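Local coordinates for enoyl-[acyl-carrier-protein] reductase [FMN] (Thermotoga maritima, PDB 5GVJ) that probably reduces enoyl-[acyl-carrier-protein] with NADH in fatty acid synthesis, as an FMN-dependent enoyl-ACP reductase of the FabK type, at residues 15-20 with 292-297; 196-201 with 210-215. The protein carries 1 engineered substitution. All blocks are in the same frame, centred on the assembly; numbering follows the deposited sequence.

Contact 1: 15-20 with 292-297; sequences HPILMG and QIIEDI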
loop_
_atom_site.group_PDB
_atom_site.type_symbol
_atom_site.label_atom_id
_atom_site.label_comp_id
_atom_site.label_asym_id
_atom_site.label_seq_id
_atom_site.Cartn_x
_atom_site.Cartn_y
_atom_site.Cartn_z
ATOM N N HIS A 15 13.411 19.787 -3.411
ATOM C CA HIS A 15 12.884 18.695 -2.609
ATOM C C HIS A 15 12.220 17.656 -3.503
ATOM O O HIS A 15 11.576 18.014 -4.491
ATOM C CB HIS A 15 11.849 19.170 -1.569
ATOM C CG HIS A 15 12.283 20.360 -0.775
ATOM N ND1 HIS A 15 13.379 20.337 0.058
ATOM C CD2 HIS A 15 11.765 21.610 -0.686
ATOM C CE1 HIS A 15 13.521 21.524 0.625
ATOM N NE2 HIS A 15 12.555 22.312 0.192
ATOM N N PRO A 16 12.333 16.360 -3.163
ATOM C CA PRO A 16 11.772 15.288 -4.008
ATOM C C PRO A 16 10.283 15.070 -3.745
ATOM O O PRO A 16 9.841 13.969 -3.409
ATOM C CB PRO A 16 12.619 14.079 -3.590
ATOM C CG PRO A 16 12.810 14.333 -2.083
ATOM C CD PRO A 16 13.035 15.830 -1.982
ATOM N N ILE A 17 9.505 16.142 -3.878
ATOM C CA ILE A 17 8.108 16.180 -3.465
ATOM C C ILE A 17 7.298 16.842 -4.572
ATOM O O ILE A 17 7.591 17.978 -4.955
ATOM C CB ILE A 17 7.945 16.935 -2.134
ATOM C CG1 ILE A 17 8.723 16.208 -1.023
ATOM C CG2 ILE A 17 6.475 17.073 -1.766
ATOM C CD1 ILE A 17 8.744 16.966 0.322
ATOM N N LEU A 18 6.303 16.125 -5.108
ATOM C CA LEU A 18 5.385 16.678 -6.098
ATOM C C LEU A 18 3.990 16.797 -5.500
ATOM O O LEU A 18 3.606 16.002 -4.643
ATOM C CB LEU A 18 5.286 15.809 -7.369
ATOM C CG LEU A 18 6.455 15.118 -8.071
ATOM C CD1 LEU A 18 6.037 14.681 -9.490
ATOM C CD2 LEU A 18 7.732 15.914 -8.082
ATOM N N MET A 19 3.237 17.808 -5.944
ATOM C CA MET A 19 1.806 17.859 -5.684
ATOM C C MET A 19 1.082 17.061 -6.769
ATOM O O MET A 19 1.693 16.576 -7.720
ATOM C CB MET A 19 1.299 19.316 -5.626
ATOM C CG MET A 19 1.159 19.989 -6.970
ATOM S SD MET A 19 0.523 21.697 -6.886
ATOM C CE MET A 19 -1.168 21.455 -7.408
ATOM N N GLY A 20 -0.235 16.927 -6.629
ATOM C CA GLY A 20 -0.989 16.096 -7.556
ATOM C C GLY A 20 -1.276 16.659 -8.940
ATOM O O GLY A 20 -1.088 15.970 -9.950
ATOM N N GLN A 292 5.014 24.615 5.738
ATOM C CA GLN A 292 5.083 23.728 6.893
ATOM C C GLN A 292 4.979 22.266 6.474
ATOM O O GLN A 292 5.691 21.409 7.015
ATOM C CB GLN A 292 3.966 24.067 7.877
ATOM C CG GLN A 292 4.127 23.391 9.230
ATOM C CD GLN A 292 5.408 23.839 9.933
ATOM O OE1 GLN A 292 6.217 23.015 10.358
ATOM N NE2 GLN A 292 5.606 25.151 10.031
ATOM N N ILE A 293 4.076 21.961 5.537
ATOM C CA ILE A 293 3.952 20.588 5.035
ATOM C C ILE A 293 5.312 20.053 4.605
ATOM O O ILE A 293 5.721 18.953 4.997
ATOM C CB ILE A 293 2.947 20.523 3.872
ATOM C CG1 ILE A 293 1.530 20.819 4.369
ATOM C CG2 ILE A 293 3.029 19.148 3.152
ATOM C CD1 ILE A 293 0.495 20.973 3.227
ATOM N N ILE A 294 6.031 20.822 3.792
ATOM C CA ILE A 294 7.315 20.347 3.285
ATOM C C ILE A 294 8.341 20.257 4.409
ATOM O O ILE A 294 9.148 19.321 4.448
ATOM C CB ILE A 294 7.792 21.249 2.127
ATOM C CG1 ILE A 294 6.833 21.117 0.938
ATOM C CG2 ILE A 294 9.241 20.901 1.716
ATOM C CD1 ILE A 294 7.081 22.091 -0.191
ATOM N N GLU A 295 8.330 21.218 5.348
ATOM C CA GLU A 295 9.236 21.146 6.497
ATOM C C GLU A 295 8.981 19.895 7.337
ATOM O O GLU A 295 9.922 19.212 7.764
ATOM C CB GLU A 295 9.086 22.385 7.382
ATOM C CG GLU A 295 9.673 23.651 6.798
ATOM C CD GLU A 295 9.152 24.896 7.495
ATOM O OE1 GLU A 295 8.723 24.796 8.673
ATOM O OE2 GLU A 295 9.160 25.973 6.852
ATOM N N ASP A 296 7.713 19.611 7.631
ATOM C CA ASP A 296 7.397 18.461 8.478
ATOM C C ASP A 296 7.735 17.144 7.779
ATOM O O ASP A 296 8.172 16.185 8.433
ATOM C CB ASP A 296 5.920 18.482 8.867
ATOM C CG ASP A 296 5.543 19.695 9.701
ATOM O OD1 ASP A 296 6.431 20.320 10.334
ATOM O OD2 ASP A 296 4.338 20.010 9.722
ATOM N N ILE A 297 7.497 17.066 6.461
ATOM C CA ILE A 297 7.861 15.861 5.704
ATOM C C ILE A 297 9.343 15.567 5.869
ATOM O O ILE A 297 9.749 14.443 6.189
ATOM C CB ILE A 297 7.524 16.011 4.208
ATOM C CG1 ILE A 297 6.032 16.180 3.921
ATOM C CG2 ILE A 297 8.104 14.838 3.406
ATOM C CD1 ILE A 297 5.158 15.485 4.856
#

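Contact 2: 196-201 with 210-215; sequences FVASVE and EKIVKA. With NA (sodium ion), chain C.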
loop_
_atom_site.group_PDB
_atom_site.type_symbol
_atom_site.label_atom_id
_atom_site.label_comp_id
_atom_site.label_asym_id
_atom_site.label_seq_id
_atom_site.Cartn_x
_atom_site.Cartn_y
_atom_site.Cartn_z
ATOM N N PHE A 196 -1.511 18.120 -0.335
ATOM C CA PHE A 196 -1.382 19.518 -0.744
ATOM C C PHE A 196 -2.719 20.173 -1.087
ATOM O O PHE A 196 -2.817 21.405 -1.020
ATOM C CB PHE A 196 -0.400 19.646 -1.916
ATOM C CG PHE A 196 1.044 19.524 -1.497
ATOM C CD1 PHE A 196 1.648 20.527 -0.754
ATOM C CD2 PHE A 196 1.785 18.388 -1.810
ATOM C CE1 PHE A 196 2.977 20.424 -0.352
ATOM C CE2 PHE A 196 3.118 18.260 -1.401
ATOM C CZ PHE A 196 3.715 19.274 -0.674
ATOM N N VAL A 197 -3.737 19.404 -1.481
ATOM C CA VAL A 197 -5.090 19.961 -1.546
ATOM C C VAL A 197 -5.513 20.468 -0.174
ATOM O O VAL A 197 -6.187 21.504 -0.051
ATOM C CB VAL A 197 -6.087 18.917 -2.080
ATOM C CG1 VAL A 197 -7.522 19.375 -1.829
ATOM C CG2 VAL A 197 -5.851 18.659 -3.565
ATOM N N ALA A 198 -5.129 19.745 0.879
ATOM C CA ALA A 198 -5.416 20.146 2.258
ATOM C C ALA A 198 -4.364 21.131 2.783
ATOM O O ALA A 198 -3.734 20.924 3.819
ATOM C CB ALA A 198 -5.504 18.918 3.154
ATOM N N SER A 199 -4.205 22.247 2.070
ATOM C CA SER A 199 -3.226 23.245 2.475
ATOM C C SER A 199 -3.848 24.636 2.460
ATOM O O SER A 199 -4.873 24.876 1.816
ATOM C CB SER A 199 -1.999 23.237 1.563
ATOM O OG SER A 199 -2.337 23.780 0.296
ATOM N N VAL A 200 -3.191 25.562 3.164
ATOM C CA VAL A 200 -3.711 26.932 3.232
ATOM C C VAL A 200 -3.751 27.553 1.841
ATOM O O VAL A 200 -4.713 28.244 1.479
ATOM C CB VAL A 200 -2.879 27.786 4.211
ATOM C CG1 VAL A 200 -3.370 29.244 4.216
ATOM C CG2 VAL A 200 -2.953 27.228 5.614
ATOM N N GLU A 201 -2.729 27.280 1.023
ATOM C CA GLU A 201 -2.620 27.882 -0.299
ATOM C C GLU A 201 -3.439 27.154 -1.352
ATOM O O GLU A 201 -3.507 27.622 -2.496
ATOM C CB GLU A 201 -1.148 27.935 -0.728
ATOM C CG GLU A 201 -0.277 28.895 0.109
ATOM C CD GLU A 201 0.146 28.320 1.460
ATOM O OE1 GLU A 201 -0.115 27.117 1.717
ATOM O OE2 GLU A 201 0.746 29.072 2.268
ATOM N N GLU A 210 -12.397 20.747 4.770
ATOM C CA GLU A 210 -12.953 20.233 6.017
ATOM C C GLU A 210 -13.262 18.745 5.908
ATOM O O GLU A 210 -13.091 17.996 6.875
ATOM C CB GLU A 210 -14.218 21.013 6.393
ATOM C CG GLU A 210 -13.984 22.488 6.741
ATOM C CD GLU A 210 -15.262 23.338 6.675
ATOM O OE1 GLU A 210 -15.158 24.587 6.783
ATOM O OE2 GLU A 210 -16.364 22.757 6.511
ATOM N N LYS A 211 -13.746 18.299 4.745
ATOM C CA LYS A 211 -14.054 16.882 4.587
ATOM C C LYS A 211 -12.791 16.028 4.633
ATOM O O LYS A 211 -12.801 14.934 5.211
ATOM C CB LYS A 211 -14.826 16.647 3.286
ATOM C CG LYS A 211 -16.247 17.194 3.351
ATOM C CD LYS A 211 -17.046 16.442 4.414
ATOM C CE LYS A 211 -18.071 17.349 5.104
ATOM N NZ LYS A 211 -19.473 16.853 4.979
ATOM N N ILE A 212 -11.694 16.512 4.052
ATOM C CA ILE A 212 -10.430 15.774 4.116
ATOM C C ILE A 212 -9.969 15.640 5.562
ATOM O O ILE A 212 -9.579 14.558 6.017
ATOM C CB ILE A 212 -9.364 16.464 3.251
ATOM C CG1 ILE A 212 -9.717 16.335 1.761
ATOM C CG2 ILE A 212 -7.959 15.905 3.564
ATOM C CD1 ILE A 212 -8.810 17.158 0.841
ATOM N N VAL A 213 -9.999 16.750 6.301
ATOM C CA VAL A 213 -9.611 16.736 7.706
ATOM C C VAL A 213 -10.446 15.723 8.479
ATOM O O VAL A 213 -9.916 14.908 9.242
ATOM C CB VAL A 213 -9.748 18.147 8.304
ATOM C CG1 VAL A 213 -9.739 18.089 9.816
ATOM C CG2 VAL A 213 -8.634 19.049 7.785
ATOM N N LYS A 214 -11.765 15.757 8.291
ATOM C CA LYS A 214 -12.631 14.904 9.100
ATOM C C LYS A 214 -12.564 13.452 8.655
ATOM O O LYS A 214 -12.797 12.551 9.464
ATOM C CB LYS A 214 -14.076 15.402 9.029
ATOM C CG LYS A 214 -14.341 16.680 9.818
ATOM C CD LYS A 214 -15.762 17.174 9.558
ATOM C CE LYS A 214 -16.167 18.269 10.544
ATOM N NZ LYS A 214 -15.661 19.603 10.133
ATOM N N ALA A 215 -12.246 13.207 7.386
ATOM C CA ALA A 215 -12.314 11.859 6.836
ATOM C C ALA A 215 -11.289 10.946 7.497
ATOM O O ALA A 215 -10.152 11.350 7.753
ATOM C CB ALA A 215 -12.072 11.888 5.328
HETATM NA NA NA C . -8.588 13.348 7.859
HETATM O O HOH W 1 -8.048 12.169 9.994
#

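Contact 1: 15-20 with 292-297
Ile294 sets its CG2 methyl over one face of the His15 imidazole, a CH-pi contact with the methyl 3.9 Å from the ring centroid. The methyl is displaced toward the rim, and its nearest ring atom is His15 CD2, 3.6 Å from Ile294 CG2. Next to it the extended chain of Ile17 ends in CD1, which meets Ile297 CG2 at 3.8 Å and lies 4.2 Å from Ile294 CG2, so one methyl bridges two residues that are neighbours on the same helix face. In both Ile294 and Ile297 the CG2 branch is anti to the backbone N, and in each it is this branch that reaches the 15-20 segment. The pairing lays the C-terminal helix 290-309 against the first, short strand of the parallel sheet, in a chain whose family belongs to the TIM-barrel clan. Backbone hydrogen bonds hold residues 15-18: His15 with Gly38 and Ile17 with Leu40, while Pro16 and Leu18 bond to Val190. Between His15 and Ile17, Pro16 centres an inverse gamma turn, closed by a weak bond from Ile17 N to His15 O. Ala37 packs on Ile294, Met179 on Ile297, and Asp296 OD2 forms a salt bridge with Lys288 NZ.

Contact 2: 196-201 with 210-215
This is a small, buried, apolar contact between the end of the short helix 193-197 with the turn that follows it and the last turn of helix 206-214, the next helix along the chain. Ile212 makes the close approaches on its side, through two branches. Its CD1, at the end of an extended chain, meets Val197 CG1 at 3.7 Å, while its CG2 lies 3.9 Å from Ala198 CB. The Val197 and Ile212 side chains cross at about a right angle, and it is the Val197 methyl anti to the backbone N (chi1 166°) that touches. Ala198 leaves the helix as the centre of an inverse gamma turn, with its methyl directed at Ile212. Helix 193-197 follows strand 189-191 of the parallel sheet and begins at Gly193 and Thr194, both of which bind FMN in another structure of this protein; the Ile212 side chain comes within about 4 Å of that of Thr194. Ser199, the last residue of the gamma turn, donates from OG to Phe196 O at 2.8 Å, with the donor tilted 20° from the carbonyl plane, a bond that ties the turn back to the helix end. On the other partner, the backbone carbonyls at the C-terminal end of helix 206-214 hold a sodium ion: Ile212 O at 2.4 Å, Val213 O and Ala215 O each at 2.5 Å. Ile212 belongs to both sites, its side chain packing on helix 193-197 while its carbonyl binds the metal. A water, also 2.5 Å from the sodium, joins them, and Ala281 O and Ile284 O complete the six ligands. Ile287, in the loop a few residues after Ala281 and Ile284, packs on both Ala198 and Val213.

How the contacts relate
The two contacts have centres about 15 Å apart, and along the chain contact 2 is nested within the long loop that contact 1 closes between residues 15-20 and 292-297. They meet directly through Phe196: its CE2 lies 3.6 Å from Ile17 CG2, and its CE1 3.7 Å from Ile293 CG2. Ser199 CB adds packing against Ile293 CD1 at 3.8 Å. Helix 193-197 therefore sits between the first strand and helix 290-309 on one side and helix 206-214 on the other. It follows strand 189-191, the sheet neighbour of strand 17-18, so this packing links helix 290-309 and the sodium site to the FMN-binding residues Gln191, Gly193 and Thr194.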